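Local coordinates for beta-galactosidase (Bacillus circulans subsp. alkalophilus, PDB 3TTY), which hydrolyses terminal beta-D-galactose residues from galactosides, as a glycoside hydrolase with a TIM-barrel catalytic domain, at residues G300-V312 against S331-F345. Sequence-based numbering, arbitrary orientation.
With GLA (alpha-D-galactopyranose), chain H.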
loop_
_atom_site.group_PDB
_atom_site.type_symbol
_atom_site.label_atom_id
_atom_site.label_comp_id
_atom_site.label_asym_id
_atom_site.label_seq_id
_atom_site.Cartn_x
_atom_site.Cartn_y
_atom_site.Cartn_z
ATOM N N GLY A 300 38.141 -12.191 7.379
ATOM C CA GLY A 300 38.924 -12.584 6.224
ATOM C C GLY A 300 38.853 -14.051 5.847
ATOM O O GLY A 300 39.247 -14.419 4.738
ATOM N N GLN A 301 38.372 -14.897 6.755
ATOM C CA GLN A 301 38.293 -16.324 6.466
ATOM C C GLN A 301 37.414 -16.587 5.246
ATOM O O GLN A 301 36.333 -16.010 5.103
ATOM C CB GLN A 301 37.780 -17.112 7.671
ATOM C CG GLN A 301 37.730 -18.608 7.442
ATOM C CD GLN A 301 37.175 -19.356 8.637
ATOM O OE1 GLN A 301 37.362 -18.938 9.781
ATOM N NE2 GLN A 301 36.474 -20.468 8.378
ATOM N N PRO A 302 37.898 -17.436 4.333
ATOM C CA PRO A 302 37.095 -17.726 3.140
ATOM C C PRO A 302 35.752 -18.347 3.534
ATOM O O PRO A 302 35.650 -18.947 4.604
ATOM C CB PRO A 302 37.969 -18.726 2.368
ATOM C CG PRO A 302 39.370 -18.414 2.823
ATOM C CD PRO A 302 39.240 -18.043 4.271
ATOM N N PHE A 303 34.735 -18.202 2.693
ATOM C CA PHE A 303 33.412 -18.723 3.032
ATOM C C PHE A 303 32.888 -19.707 1.981
ATOM O O PHE A 303 33.499 -19.893 0.931
ATOM C CB PHE A 303 32.434 -17.561 3.157
ATOM C CG PHE A 303 32.361 -16.725 1.920
ATOM C CD1 PHE A 303 31.494 -17.063 0.894
ATOM C CD2 PHE A 303 33.192 -15.626 1.762
ATOM C CE1 PHE A 303 31.440 -16.305 -0.258
ATOM C CE2 PHE A 303 33.152 -14.871 0.612
ATOM C CZ PHE A 303 32.268 -15.202 -0.395
ATOM N N MET A 304 31.751 -20.329 2.273
ATOM C CA MET A 304 31.030 -21.124 1.286
ATOM C C MET A 304 29.993 -20.259 0.585
ATOM O O MET A 304 29.260 -19.517 1.238
ATOM C CB MET A 304 30.301 -22.303 1.949
ATOM C CG MET A 304 31.184 -23.265 2.715
ATOM S SD MET A 304 30.253 -24.584 3.525
ATOM C CE MET A 304 29.507 -25.439 2.121
ATOM N N LEU A 305 29.946 -20.339 -0.742
ATOM C CA LEU A 305 28.760 -19.945 -1.488
ATOM C C LEU A 305 27.918 -21.206 -1.384
ATOM O O LEU A 305 28.239 -22.234 -2.006
ATOM C CB LEU A 305 29.098 -19.677 -2.958
ATOM C CG LEU A 305 28.344 -18.667 -3.837
ATOM C CD1 LEU A 305 28.040 -19.240 -5.237
ATOM C CD2 LEU A 305 27.091 -18.117 -3.184
ATOM N N MET A 306 26.881 -21.158 -0.554
ATOM C CA MET A 306 26.037 -22.331 -0.359
ATOM C C MET A 306 25.011 -22.400 -1.476
ATOM O O MET A 306 24.667 -23.484 -1.934
ATOM C CB MET A 306 25.349 -22.294 1.010
ATOM C CG MET A 306 24.483 -23.509 1.332
ATOM S SD MET A 306 25.430 -25.009 1.652
ATOM C CE MET A 306 26.339 -24.547 3.134
ATOM N N GLU A 307 24.522 -21.241 -1.914
ATOM C CA GLU A 307 23.563 -21.208 -3.016
ATOM C C GLU A 307 23.690 -20.014 -3.954
ATOM O O GLU A 307 24.249 -18.964 -3.613
ATOM C CB GLU A 307 22.119 -21.226 -2.512
ATOM C CG GLU A 307 21.772 -22.251 -1.466
ATOM C CD GLU A 307 20.404 -21.958 -0.891
ATOM O OE1 GLU A 307 19.599 -21.372 -1.640
ATOM O OE2 GLU A 307 20.132 -22.289 0.290
ATOM N N GLN A 308 23.110 -20.209 -5.130
ATOM C CA GLN A 308 22.901 -19.209 -6.162
ATOM C C GLN A 308 22.088 -20.012 -7.173
ATOM O O GLN A 308 22.148 -21.245 -7.174
ATOM C CB GLN A 308 24.227 -18.750 -6.793
ATOM C CG GLN A 308 24.981 -19.852 -7.548
ATOM C CD GLN A 308 26.265 -19.368 -8.229
ATOM O OE1 GLN A 308 26.565 -18.181 -8.257
ATOM N NE2 GLN A 308 27.021 -20.301 -8.779
ATOM N N THR A 309 21.313 -19.361 -8.026
ATOM C CA THR A 309 20.611 -20.141 -9.035
ATOM C C THR A 309 21.517 -20.387 -10.248
ATOM O O THR A 309 22.340 -19.534 -10.596
ATOM C CB THR A 309 19.291 -19.486 -9.466
ATOM O OG1 THR A 309 18.768 -20.188 -10.595
ATOM C CG2 THR A 309 19.506 -18.035 -9.835
ATOM N N PRO A 310 21.404 -21.570 -10.870
ATOM C CA PRO A 310 22.112 -21.778 -12.146
ATOM C C PRO A 310 21.464 -21.017 -13.312
ATOM O O PRO A 310 22.093 -20.861 -14.360
ATOM C CB PRO A 310 22.033 -23.302 -12.362
ATOM C CG PRO A 310 20.957 -23.783 -11.461
ATOM C CD PRO A 310 20.877 -22.827 -10.301
ATOM N N GLY A 311 20.228 -20.549 -13.131
ATOM C CA GLY A 311 19.537 -19.777 -14.154
ATOM C C GLY A 311 18.629 -18.690 -13.583
ATOM O O GLY A 311 19.100 -17.630 -13.160
ATOM N N VAL A 312 17.323 -18.950 -13.568
ATOM C CA VAL A 312 16.358 -17.991 -13.025
ATOM C C VAL A 312 16.052 -18.231 -11.541
ATOM O O VAL A 312 16.370 -19.283 -10.992
ATOM C CB VAL A 312 15.036 -18.024 -13.809
ATOM C CG1 VAL A 312 15.285 -17.668 -15.272
ATOM C CG2 VAL A 312 14.378 -19.386 -13.685
ATOM N N SER A 331 29.714 -16.648 -10.444
ATOM C CA SER A 331 30.366 -17.681 -9.627
ATOM C C SER A 331 31.804 -17.289 -9.303
ATOM O O SER A 331 32.223 -17.373 -8.153
ATOM C CB SER A 331 30.364 -19.053 -10.328
ATOM O OG SER A 331 29.053 -19.489 -10.636
ATOM N N TYR A 332 32.566 -16.877 -10.318
ATOM C CA TYR A 332 33.934 -16.429 -10.073
ATOM C C TYR A 332 33.987 -15.103 -9.312
ATOM O O TYR A 332 34.980 -14.806 -8.639
ATOM C CB TYR A 332 34.748 -16.346 -11.363
ATOM C CG TYR A 332 35.170 -17.700 -11.881
ATOM C CD1 TYR A 332 35.967 -18.538 -11.111
ATOM C CD2 TYR A 332 34.770 -18.141 -13.133
ATOM C CE1 TYR A 332 36.349 -19.790 -11.573
ATOM C CE2 TYR A 332 35.146 -19.382 -13.602
ATOM C CZ TYR A 332 35.934 -20.199 -12.816
ATOM O OH TYR A 332 36.315 -21.425 -13.289
ATOM N N GLN A 333 32.925 -14.308 -9.410
ATOM C CA GLN A 333 32.860 -13.107 -8.599
ATOM C C GLN A 333 32.845 -13.496 -7.118
ATOM O O GLN A 333 33.530 -12.878 -6.308
ATOM C CB GLN A 333 31.659 -12.225 -8.949
ATOM C CG GLN A 333 31.776 -10.808 -8.371
ATOM C CD GLN A 333 30.501 -10.006 -8.530
ATOM O OE1 GLN A 333 29.397 -10.556 -8.470
ATOM N NE2 GLN A 333 30.645 -8.695 -8.740
ATOM N N ALA A 334 32.076 -14.523 -6.774
ATOM C CA ALA A 334 32.060 -15.021 -5.408
ATOM C C ALA A 334 33.451 -15.496 -4.996
ATOM O O ALA A 334 33.969 -15.108 -3.942
ATOM C CB ALA A 334 31.053 -16.123 -5.252
ATOM N N VAL A 335 34.067 -16.322 -5.836
ATOM C CA VAL A 335 35.384 -16.854 -5.517
ATOM C C VAL A 335 36.385 -15.721 -5.302
ATOM O O VAL A 335 37.192 -15.754 -4.371
ATOM C CB VAL A 335 35.894 -17.796 -6.625
ATOM C CG1 VAL A 335 37.296 -18.307 -6.284
ATOM C CG2 VAL A 335 34.912 -18.950 -6.831
ATOM N N ALA A 336 36.309 -14.715 -6.171
ATOM C CA ALA A 336 37.172 -13.541 -6.120
ATOM C C ALA A 336 37.106 -12.845 -4.757
ATOM O O ALA A 336 38.062 -12.191 -4.338
ATOM C CB ALA A 336 36.767 -12.565 -7.215
ATOM N N HIS A 337 35.974 -12.977 -4.071
ATOM C CA HIS A 337 35.799 -12.284 -2.802
ATOM C C HIS A 337 35.918 -13.168 -1.575
ATOM O O HIS A 337 35.698 -12.707 -0.462
ATOM C CB HIS A 337 34.516 -11.455 -2.796
ATOM C CG HIS A 337 34.552 -10.322 -3.772
ATOM N ND1 HIS A 337 35.287 -9.177 -3.551
ATOM C CD2 HIS A 337 33.991 -10.178 -4.994
ATOM C CE1 HIS A 337 35.155 -8.366 -4.584
ATOM N NE2 HIS A 337 34.370 -8.947 -5.471
ATOM N N GLY A 338 36.322 -14.421 -1.768
ATOM C CA GLY A 338 36.646 -15.276 -0.641
ATOM C C GLY A 338 35.944 -16.617 -0.628
ATOM O O GLY A 338 36.172 -17.427 0.258
ATOM N N ALA A 339 35.086 -16.864 -1.609
ATOM C CA ALA A 339 34.345 -18.125 -1.657
ATOM C C ALA A 339 35.241 -19.293 -2.063
ATOM O O ALA A 339 35.955 -19.215 -3.055
ATOM C CB ALA A 339 33.150 -18.007 -2.609
ATOM N N ASP A 340 35.203 -20.373 -1.291
ATOM C CA ASP A 340 35.984 -21.570 -1.596
ATOM C C ASP A 340 35.084 -22.731 -2.001
ATOM O O ASP A 340 35.508 -23.887 -2.034
ATOM C CB ASP A 340 36.879 -21.966 -0.415
ATOM C CG ASP A 340 38.215 -21.236 -0.422
ATOM O OD1 ASP A 340 38.407 -20.375 -1.306
ATOM O OD2 ASP A 340 39.062 -21.519 0.458
ATOM N N THR A 341 33.830 -22.410 -2.284
ATOM C CA THR A 341 32.916 -23.356 -2.900
ATOM C C THR A 341 32.034 -22.572 -3.858
ATOM O O THR A 341 31.828 -21.367 -3.675
ATOM C CB THR A 341 32.000 -24.051 -1.863
ATOM O OG1 THR A 341 31.042 -23.113 -1.374
ATOM C CG2 THR A 341 32.790 -24.600 -0.703
ATOM N N VAL A 342 31.533 -23.234 -4.891
ATOM C CA VAL A 342 30.387 -22.692 -5.617
ATOM C C VAL A 342 29.276 -23.733 -5.728
ATOM O O VAL A 342 29.416 -24.768 -6.384
ATOM C CB VAL A 342 30.742 -22.009 -6.983
ATOM C CG1 VAL A 342 32.236 -21.786 -7.131
ATOM C CG2 VAL A 342 30.166 -22.763 -8.140
ATOM N N MET A 343 28.174 -23.452 -5.046
ATOM C CA MET A 343 27.084 -24.400 -4.942
ATOM C C MET A 343 25.753 -23.732 -5.274
ATOM O O MET A 343 25.601 -22.514 -5.125
ATOM C CB MET A 343 27.094 -25.030 -3.558
ATOM C CG MET A 343 28.392 -25.765 -3.297
ATOM S SD MET A 343 28.796 -26.104 -1.576
ATOM C CE MET A 343 27.401 -27.096 -1.024
ATOM N N PHE A 344 24.808 -24.538 -5.750
ATOM C CA PHE A 344 23.550 -24.042 -6.298
ATOM C C PHE A 344 22.362 -24.408 -5.427
ATOM O O PHE A 344 22.382 -25.422 -4.713
ATOM C CB PHE A 344 23.261 -24.704 -7.669
ATOM C CG PHE A 344 24.259 -24.376 -8.748
ATOM C CD1 PHE A 344 24.302 -23.104 -9.313
ATOM C CD2 PHE A 344 25.126 -25.355 -9.225
ATOM C CE1 PHE A 344 25.210 -22.794 -10.313
ATOM C CE2 PHE A 344 26.046 -25.060 -10.232
ATOM C CZ PHE A 344 26.087 -23.775 -10.777
ATOM N N PHE A 345 21.306 -23.605 -5.528
ATOM C CA PHE A 345 19.968 -24.165 -5.405
ATOM C C PHE A 345 19.380 -24.180 -6.818
ATOM O O PHE A 345 19.396 -23.147 -7.487
ATOM C CB PHE A 345 19.065 -23.343 -4.480
ATOM C CG PHE A 345 17.717 -23.979 -4.246
ATOM C CD1 PHE A 345 17.514 -24.837 -3.170
ATOM C CD2 PHE A 345 16.667 -23.754 -5.121
ATOM C CE1 PHE A 345 16.281 -25.449 -2.957
ATOM C CE2 PHE A 345 15.424 -24.360 -4.919
ATOM C CZ PHE A 345 15.235 -25.208 -3.834
HETATM C C1 GLA H . 16.989 -19.620 -0.303
HETATM C C2 GLA H . 16.716 -20.993 0.361
HETATM C C3 GLA H . 16.610 -22.142 -0.658
HETATM C C4 GLA H . 15.668 -21.693 -1.765
HETATM C C5 GLA H . 16.154 -20.359 -2.341
HETATM C C6 GLA H . 15.234 -19.969 -3.504
HETATM O O1 GLA H . 18.307 -19.447 -0.854
HETATM O O2 GLA H . 17.737 -21.300 1.296
HETATM O O3 GLA H . 16.078 -23.339 -0.063
HETATM O O4 GLA H . 14.394 -21.512 -1.160
HETATM O O5 GLA H . 16.050 -19.348 -1.333
HETATM O O6 GLA H . 15.857 -18.959 -4.308
#
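A threonine hydroxyl steps into the ladder between two neighbouring strands: Thr341 OG1 donates to Leu305 O at 3.0 Å, approaching from above the carbonyl plane. Leu305 O also receives a weak bond from Met343 N, so two donors meet this oxygen and the hydroxyl bond is the shorter. Thr341 can do this because OG1 sits between its own backbone N and carbonyl carbon (chi1 71°). Before this, Phe303 N bonds to Gly338 O and Asp340 N to Phe303 O at 2.8 Å, the latter N-H almost straight at 165°. The Phe303 ring lies with one face over the peptide between Gly338 and Ala339, Ala339 N being 3.4 Å above its plane, while His337 O meets the ring edge. Gly338 is the C-prime residue of a Schellman motif ending helix 326-336.

Strands 303-307 and 339-344, running parallel and joined through that helix, form the last beta-alpha-beta unit of the eight-stranded TIM barrel and illustrate its general plan: one strand face (Phe303, Leu305) packs on the helix, the other (Met304, Met306) points into the barrel. On the helix side, Gln308 stretches out beyond CG until NE2 donates to Ser331 OG at 2.9 Å, nearly in its amide plane; Ser331 OG also bonds to Met327 O. An alanine in place of Gln308 is likely to cost Ser331 this donor and open a gap beside Phe344 CE1, which NE2 approaches to 3.4 Å. Pro310 CB covers a face of the Phe344 ring in a CH-pi contact. Inside the barrel, Met343 CE meets Met306 SD at 3.9 Å. At the strands' C-terminal ends, where TIM-barrel enzymes carry their active sites, Glu307 and Phe345 line the galactose pocket: Glu307 OE2 accepts from galactose O2 at 2.8 Å, and the Phe345 ring places one face beneath C4, which sits over the ring centre.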